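Local coordinates for glycosyl hydrolase BlGH5_18 (Bifidobacterium longum subsp. infantis, PDB 7LQX), which probably hydrolyses glycosidic bonds in N-glycans, as a family GH5 subfamily 18 glycoside hydrolase of a gut bacterium, at residues Met176-Ser180 with Arg181-Ala185. Numbering follows the deposited sequence. Where two conformers were deposited one is given.
With SO4 (sulfate ion), chain H.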
# COMPACT_ATOMS: atom_id res chain seq x y z
N MSE A 176 -0.87 -7.20 13.82
CA MSE A 176 -2.10 -6.68 14.39
C MSE A 176 -2.50 -7.64 15.50
O MSE A 176 -3.25 -8.60 15.28
CB MSE A 176 -3.15 -6.59 13.29
CG MSE A 176 -2.74 -5.63 12.18
SE MSE A 176 -3.96 -5.81 10.71
CE MSE A 176 -3.23 -4.45 9.56
N ALA A 177 -1.99 -7.38 16.70
CA ALA A 177 -2.13 -8.32 17.79
C ALA A 177 -3.59 -8.45 18.21
O ALA A 177 -4.34 -7.47 18.23
CB ALA A 177 -1.28 -7.87 18.98
N THR A 178 -3.98 -9.67 18.57
CA THR A 178 -5.37 -9.92 18.91
C THR A 178 -5.44 -11.17 19.79
O THR A 178 -4.44 -11.57 20.39
CB THR A 178 -6.22 -9.96 17.63
OG1 THR A 178 -7.61 -10.08 17.96
CG2 THR A 178 -5.81 -11.10 16.72
N SER A 179 -6.64 -11.73 19.92
CA SER A 179 -6.87 -12.85 20.82
C SER A 179 -7.96 -13.71 20.21
O SER A 179 -8.76 -13.25 19.40
CB SER A 179 -7.30 -12.39 22.21
OG SER A 179 -8.58 -11.77 22.15
N SER A 180 -8.01 -14.98 20.63
CA SER A 180 -8.97 -15.90 20.03
C SER A 180 -10.41 -15.50 20.33
O SER A 180 -11.29 -15.68 19.48
CB SER A 180 -8.69 -17.35 20.43
OG SER A 180 -8.83 -17.55 21.83
N ARG A 181 -10.69 -14.94 21.52
CA ARG A 181 -12.04 -14.49 21.81
C ARG A 181 -12.44 -13.33 20.92
O ARG A 181 -13.58 -13.26 20.43
CB ARG A 181 -12.17 -14.10 23.27
CG ARG A 181 -12.66 -15.21 24.16
CD ARG A 181 -12.86 -14.71 25.59
NE ARG A 181 -14.18 -14.12 25.82
CZ ARG A 181 -14.71 -13.94 27.02
NH1 ARG A 181 -14.02 -14.29 28.09
NH2 ARG A 181 -15.92 -13.41 27.16
N ARG A 182 -11.51 -12.41 20.65
CA ARG A 182 -11.84 -11.31 19.75
C ARG A 182 -12.05 -11.81 18.33
O ARG A 182 -12.95 -11.33 17.62
CB ARG A 182 -10.74 -10.25 19.78
CG ARG A 182 -10.97 -9.16 18.77
CD ARG A 182 -12.35 -8.51 18.88
NE ARG A 182 -12.63 -7.68 17.71
CZ ARG A 182 -13.85 -7.40 17.27
NH1 ARG A 182 -14.92 -7.90 17.88
NH2 ARG A 182 -14.00 -6.64 16.19
N ILE A 183 -11.23 -12.77 17.89
CA ILE A 183 -11.39 -13.32 16.54
C ILE A 183 -12.70 -14.07 16.41
O ILE A 183 -13.35 -14.02 15.36
CB ILE A 183 -10.15 -14.16 16.17
CG1 ILE A 183 -8.92 -13.25 16.00
CG2 ILE A 183 -10.40 -15.01 14.92
CD1 ILE A 183 -9.06 -12.15 14.97
N ASP A 184 -13.14 -14.77 17.46
CA ASP A 184 -14.46 -15.38 17.41
C ASP A 184 -15.53 -14.36 17.02
O ASP A 184 -16.39 -14.61 16.17
CB ASP A 184 -14.83 -15.96 18.78
CG ASP A 184 -14.08 -17.22 19.14
OD1 ASP A 184 -13.55 -17.92 18.26
OD2 ASP A 184 -14.06 -17.55 20.35
N ALA A 185 -15.50 -13.19 17.68
CA ALA A 185 -16.52 -12.18 17.45
C ALA A 185 -16.33 -11.50 16.11
O ALA A 185 -17.30 -11.21 15.40
CB ALA A 185 -16.48 -11.14 18.57
S SO4 H . -17.54 -12.22 24.02
O1 SO4 H . -16.45 -11.25 23.92
O2 SO4 H . -18.66 -11.81 23.18
O3 SO4 H . -17.99 -12.31 25.41
O4 SO4 H . -17.06 -13.53 23.58
O HOH W 1 -11.65 -18.87 21.23
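Thr178 straddles two side chains of the helix that starts just after it. Its OG1, set anti to the backbone N (chi1 -174°), lies 3.6 Å from Arg182 CG, while CG2 takes the other branch and rests on Ile183, 3.8 Å from CD1. Both helix side chains cross the threonine at about a right angle. OG1 is also hydrogen-bonded to Glu130 OE2, on the loop before helix 132-149, so the hydroxyl is held by a polar partner while the methyl packs against isoleucine. An alanine here would probably leave Glu130 without this hydroxyl mate and open a gap beside the tip of Ile183.

Ser179 is the N-cap. Its OG sits between the backbone N and the carbonyl carbon (chi1 66°), which turns it to the first turn of the helix, where it accepts a weak capping bond from Arg182 N at 3.4 Å. Its carbonyl O takes Ile183 N at 2.9 Å, and Ile183 CG1 packs against that same oxygen. One residue further on, Asp184 N donates to Ser180 O at 2.9 Å. The carboxylate of Asp184 folds back over the start of the helix: a water donates to OD2, and OD1 is hydrogen-bonded to Gln221 NE2. Arg181 leads outward, where NH2 donates to O3 of a sulfate at 2.9 Å; the ion sits at the edge of the guanidinium and is probably from the crystallisation liquor.

Arg182 swings away from the cap to bond through NE to Phe129 O. The whole contact is a surface-lying helix start in the parallel-stranded barrel typical of GH5 enzymes: the loop after strand 155-159 runs into helix 180-191, with Ile183 against Phe217 and, together with Ser180, against Gln221 of helix 219-224.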